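Local coordinates for protein YcaO (Methanopyrus kandleri, PDB 6CIB) that binds ADP and magnesium and, as a YcaO-family enzyme, probably uses ATP to drive thioamidation of peptide backbones, at residues Leu153-Val166 against Leu313-Ala325. Numbering follows the deposited sequence.
Sequences LREEAVIQGLLEVV and LEKLTEELVERVA. With ADP (adenosine-5'-diphosphate), chain G.
Ile159 plugs into Leu313, Leu316, Thr317 and Leu320 as a knob into a hole, at the centre of a helix pair in the YcaO fold that runs in the same general direction, with axes inclined at 32°. With CG1 beside the backbone N (chi1 -69°), the side chain crosses that of Thr317 at about a right angle. From CB, Ile159 CG1 runs past Thr317 OG1, and CD1 ends 3.4 Å from that same oxygen and also touches Leu313 CD1 and Leu316 CD2; the other branch, CG2, meets Leu320 CD1 at 3.7 Å. Thr317 answers as the reciprocal knob among Arg154, Glu155, Val158 and Ile159. Its hydroxyl, packed against Glu155 CB and the Ile159 branch, donates to Leu313 O (OG1 to O 2.7 Å), while Thr317 N reaches that carbonyl from the opposite face. Further along, Leu162 lays CD2 against Leu320 CB and Val321 CG2, and Val324 CG2 touches both Leu162 CG and Val166 CG2; Val332 of strand 332-336 touches both Leu162 and Val324. The far side of helix 154-166 serves the nucleotide: Gln160 NE2 donates almost straight to ADP O1B, and Glu156, salt-bridged to Arg12 and hydrogen-bonded to Arg152 N, lies near the adenine. At the partly exposed end, the carboxylates of Glu155 and Glu314, the latter also hydrogen-bonded to Thr2, are turned 65° apart, and one water donates to OE2 of Glu155 at 2.8 Å and OE2 of Glu314 at 2.7 Å.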
# COMPACT_ATOMS: atom_id res chain seq x y z
N LEU A 153 12.29 5.82 -9.96
CA LEU A 153 12.05 5.29 -11.29
C LEU A 153 10.64 4.74 -11.36
O LEU A 153 10.07 4.35 -10.34
CB LEU A 153 13.05 4.18 -11.64
CG LEU A 153 14.56 4.49 -11.61
CD1 LEU A 153 15.34 3.21 -11.86
CD2 LEU A 153 14.97 5.54 -12.64
N ARG A 154 10.10 4.70 -12.57
CA ARG A 154 8.75 4.19 -12.78
C ARG A 154 8.62 2.74 -12.30
O ARG A 154 7.59 2.38 -11.72
CB ARG A 154 8.27 4.45 -14.22
CG ARG A 154 8.45 3.35 -15.25
CD ARG A 154 7.12 2.66 -15.53
NE ARG A 154 7.17 1.81 -16.72
CZ ARG A 154 6.98 0.49 -16.75
NH1 ARG A 154 6.71 -0.20 -15.65
NH2 ARG A 154 7.06 -0.16 -17.90
N GLU A 155 9.67 1.93 -12.49
CA GLU A 155 9.70 0.53 -12.03
C GLU A 155 9.52 0.41 -10.52
O GLU A 155 8.77 -0.45 -10.06
CB GLU A 155 10.97 -0.20 -12.46
CG GLU A 155 11.02 -0.56 -13.95
CD GLU A 155 11.57 0.56 -14.81
OE1 GLU A 155 11.79 1.69 -14.32
OE2 GLU A 155 11.80 0.31 -16.01
N GLU A 156 10.20 1.27 -9.76
CA GLU A 156 10.05 1.35 -8.29
C GLU A 156 8.60 1.54 -7.90
O GLU A 156 8.09 0.83 -7.04
CB GLU A 156 10.86 2.52 -7.73
CG GLU A 156 12.34 2.29 -7.54
CD GLU A 156 13.00 3.42 -6.79
OE1 GLU A 156 14.23 3.37 -6.61
OE2 GLU A 156 12.28 4.36 -6.35
N ALA A 157 7.95 2.52 -8.53
CA ALA A 157 6.55 2.87 -8.28
C ALA A 157 5.60 1.75 -8.71
O ALA A 157 4.65 1.44 -7.99
CB ALA A 157 6.21 4.19 -8.98
N VAL A 158 5.85 1.15 -9.88
CA VAL A 158 5.04 0.00 -10.34
C VAL A 158 5.10 -1.17 -9.37
O VAL A 158 4.05 -1.70 -8.97
CB VAL A 158 5.38 -0.43 -11.79
CG1 VAL A 158 4.62 -1.69 -12.19
CG2 VAL A 158 5.03 0.68 -12.76
N ILE A 159 6.30 -1.56 -8.96
CA ILE A 159 6.50 -2.64 -7.98
C ILE A 159 5.72 -2.33 -6.68
O ILE A 159 4.95 -3.18 -6.21
CB ILE A 159 8.00 -2.90 -7.67
CG1 ILE A 159 8.69 -3.51 -8.90
CG2 ILE A 159 8.17 -3.80 -6.45
CD1 ILE A 159 10.19 -3.34 -8.92
N GLN A 160 5.93 -1.14 -6.13
CA GLN A 160 5.29 -0.71 -4.89
C GLN A 160 3.75 -0.71 -5.01
O GLN A 160 3.07 -1.26 -4.14
CB GLN A 160 5.80 0.68 -4.46
CG GLN A 160 5.36 1.14 -3.07
CD GLN A 160 6.23 0.57 -1.95
OE1 GLN A 160 7.18 -0.18 -2.19
NE2 GLN A 160 5.91 0.95 -0.71
N GLY A 161 3.24 -0.09 -6.07
CA GLY A 161 1.79 -0.03 -6.33
C GLY A 161 1.12 -1.38 -6.50
O GLY A 161 0.02 -1.60 -5.99
N LEU A 162 1.80 -2.29 -7.21
CA LEU A 162 1.29 -3.64 -7.47
C LEU A 162 1.27 -4.50 -6.21
O LEU A 162 0.27 -5.17 -5.93
CB LEU A 162 2.11 -4.32 -8.56
CG LEU A 162 1.59 -5.59 -9.22
CD1 LEU A 162 0.23 -5.36 -9.88
CD2 LEU A 162 2.61 -6.09 -10.24
N LEU A 163 2.37 -4.47 -5.45
CA LEU A 163 2.43 -5.13 -4.15
C LEU A 163 1.34 -4.65 -3.20
O LEU A 163 0.72 -5.47 -2.52
CB LEU A 163 3.84 -5.01 -3.53
CG LEU A 163 4.95 -5.85 -4.21
CD1 LEU A 163 6.31 -5.58 -3.58
CD2 LEU A 163 4.65 -7.34 -4.20
N GLU A 164 1.08 -3.34 -3.17
CA GLU A 164 -0.02 -2.78 -2.38
C GLU A 164 -1.38 -3.36 -2.78
O GLU A 164 -2.19 -3.71 -1.91
CB GLU A 164 -0.02 -1.26 -2.49
CG GLU A 164 -1.08 -0.57 -1.65
CD GLU A 164 -0.86 0.93 -1.63
OE1 GLU A 164 -1.51 1.63 -2.43
OE2 GLU A 164 -0.01 1.39 -0.83
N VAL A 165 -1.63 -3.47 -4.08
CA VAL A 165 -2.88 -4.05 -4.60
C VAL A 165 -3.04 -5.53 -4.16
O VAL A 165 -4.13 -5.94 -3.74
CB VAL A 165 -3.03 -3.89 -6.14
CG1 VAL A 165 -4.25 -4.65 -6.67
CG2 VAL A 165 -3.16 -2.41 -6.53
N VAL A 166 -1.95 -6.30 -4.23
CA VAL A 166 -1.95 -7.70 -3.76
C VAL A 166 -2.23 -7.76 -2.25
O VAL A 166 -3.04 -8.57 -1.80
CB VAL A 166 -0.63 -8.42 -4.12
CG1 VAL A 166 -0.59 -9.84 -3.54
CG2 VAL A 166 -0.45 -8.47 -5.63
N LEU A 313 15.67 -4.32 -11.26
CA LEU A 313 14.37 -3.69 -11.11
C LEU A 313 13.41 -4.04 -12.25
O LEU A 313 12.22 -4.28 -12.01
CB LEU A 313 14.58 -2.18 -11.01
CG LEU A 313 13.68 -1.32 -10.13
CD1 LEU A 313 13.64 -1.78 -8.68
CD2 LEU A 313 14.19 0.12 -10.23
N GLU A 314 13.94 -4.09 -13.48
CA GLU A 314 13.16 -4.41 -14.69
C GLU A 314 12.60 -5.83 -14.66
O GLU A 314 11.43 -6.04 -14.99
CB GLU A 314 14.01 -4.21 -15.96
CG GLU A 314 14.36 -2.76 -16.29
CD GLU A 314 15.64 -2.27 -15.62
OE1 GLU A 314 16.26 -3.00 -14.82
OE2 GLU A 314 16.05 -1.13 -15.92
N LYS A 315 13.45 -6.78 -14.28
CA LYS A 315 13.11 -8.20 -14.16
C LYS A 315 12.08 -8.42 -13.05
O LYS A 315 11.11 -9.17 -13.22
CB LYS A 315 14.40 -9.01 -13.88
CG LYS A 315 14.23 -10.49 -13.54
CD LYS A 315 14.55 -11.37 -14.73
CE LYS A 315 15.30 -12.62 -14.29
NZ LYS A 315 15.86 -13.37 -15.46
N LEU A 316 12.31 -7.77 -11.91
CA LEU A 316 11.40 -7.87 -10.76
C LEU A 316 10.00 -7.39 -11.13
O LEU A 316 9.02 -8.09 -10.84
CB LEU A 316 11.95 -7.13 -9.53
CG LEU A 316 11.11 -7.14 -8.25
CD1 LEU A 316 10.85 -8.56 -7.75
CD2 LEU A 316 11.81 -6.34 -7.18
N THR A 317 9.93 -6.24 -11.80
CA THR A 317 8.68 -5.66 -12.32
C THR A 317 7.96 -6.65 -13.25
O THR A 317 6.78 -6.94 -13.06
CB THR A 317 8.94 -4.33 -13.07
OG1 THR A 317 9.64 -3.42 -12.23
CG2 THR A 317 7.62 -3.68 -13.52
N GLU A 318 8.68 -7.15 -14.25
CA GLU A 318 8.16 -8.13 -15.21
C GLU A 318 7.61 -9.38 -14.50
O GLU A 318 6.47 -9.77 -14.75
CB GLU A 318 9.26 -8.49 -16.21
CG GLU A 318 8.81 -9.32 -17.41
CD GLU A 318 9.99 -9.88 -18.20
OE1 GLU A 318 10.82 -9.08 -18.71
OE2 GLU A 318 10.08 -11.12 -18.32
N GLU A 319 8.40 -9.96 -13.61
CA GLU A 319 8.00 -11.17 -12.88
C GLU A 319 6.78 -10.97 -11.98
O GLU A 319 5.89 -11.81 -11.95
CB GLU A 319 9.18 -11.76 -12.10
CG GLU A 319 10.22 -12.41 -13.02
CD GLU A 319 11.29 -13.18 -12.27
OE1 GLU A 319 11.05 -13.61 -11.12
OE2 GLU A 319 12.38 -13.37 -12.84
N LEU A 320 6.73 -9.83 -11.27
CA LEU A 320 5.56 -9.49 -10.46
C LEU A 320 4.31 -9.32 -11.30
O LEU A 320 3.26 -9.85 -10.94
CB LEU A 320 5.82 -8.26 -9.58
CG LEU A 320 6.76 -8.48 -8.39
CD1 LEU A 320 7.10 -7.16 -7.72
CD2 LEU A 320 6.19 -9.48 -7.39
N VAL A 321 4.42 -8.60 -12.42
CA VAL A 321 3.29 -8.39 -13.35
C VAL A 321 2.76 -9.73 -13.88
O VAL A 321 1.54 -9.97 -13.90
CB VAL A 321 3.68 -7.42 -14.50
CG1 VAL A 321 2.64 -7.45 -15.62
CG2 VAL A 321 3.84 -6.00 -13.99
N GLU A 322 3.68 -10.60 -14.29
CA GLU A 322 3.34 -11.93 -14.80
C GLU A 322 2.51 -12.74 -13.79
O GLU A 322 1.46 -13.27 -14.15
CB GLU A 322 4.61 -12.68 -15.20
CG GLU A 322 5.22 -12.21 -16.52
CD GLU A 322 6.53 -12.91 -16.87
OE1 GLU A 322 7.17 -13.50 -15.97
OE2 GLU A 322 6.93 -12.86 -18.06
N ARG A 323 2.97 -12.76 -12.54
CA ARG A 323 2.31 -13.51 -11.46
C ARG A 323 0.92 -12.98 -11.13
O ARG A 323 -0.00 -13.77 -10.91
CB ARG A 323 3.17 -13.56 -10.19
CG ARG A 323 4.53 -14.25 -10.36
CD ARG A 323 4.45 -15.76 -10.44
NE ARG A 323 5.77 -16.37 -10.62
CZ ARG A 323 6.07 -17.64 -10.37
NH1 ARG A 323 5.15 -18.50 -9.92
NH2 ARG A 323 7.31 -18.07 -10.58
N VAL A 324 0.76 -11.66 -11.13
CA VAL A 324 -0.56 -11.04 -10.96
C VAL A 324 -1.48 -11.30 -12.16
O VAL A 324 -2.66 -11.59 -11.98
CB VAL A 324 -0.48 -9.53 -10.63
CG1 VAL A 324 -1.87 -8.96 -10.37
CG2 VAL A 324 0.39 -9.29 -9.39
N ALA A 325 -0.93 -11.20 -13.38
CA ALA A 325 -1.70 -11.54 -14.59
C ALA A 325 -2.19 -13.00 -14.61
O ALA A 325 -3.25 -13.28 -15.17
CB ALA A 325 -0.90 -11.23 -15.85
PB ADP G . 3.79 2.57 1.52
O1B ADP G . 3.96 2.65 0.02
O2B ADP G . 3.33 1.21 2.03
O3B ADP G . 3.05 3.73 2.15
PA ADP G . 6.26 3.80 2.42
O1A ADP G . 7.62 3.17 2.51
O2A ADP G . 5.75 4.50 3.65
O3A ADP G . 5.31 2.57 2.05
O5' ADP G . 6.26 4.81 1.16
C5' ADP G . 5.41 5.95 0.97
C4' ADP G . 5.61 6.50 -0.45
O4' ADP G . 6.99 6.87 -0.64
C3' ADP G . 5.33 5.48 -1.55
O3' ADP G . 4.87 6.15 -2.74
C2' ADP G . 6.69 4.86 -1.82
O2' ADP G . 6.77 4.26 -3.11
C1' ADP G . 7.62 6.05 -1.65
N9 ADP G . 8.97 5.69 -1.18
C8 ADP G . 9.26 5.11 0.01
N7 ADP G . 10.59 4.90 0.13
C5 ADP G . 11.18 5.37 -0.98
C6 ADP G . 12.57 5.46 -1.47
N6 ADP G . 13.60 5.00 -0.72
N1 ADP G . 12.76 6.01 -2.70
C2 ADP G . 11.74 6.47 -3.46
N3 ADP G . 10.45 6.42 -3.06
C4 ADP G . 10.11 5.89 -1.84
O HOH W 1 14.48 0.84 -16.81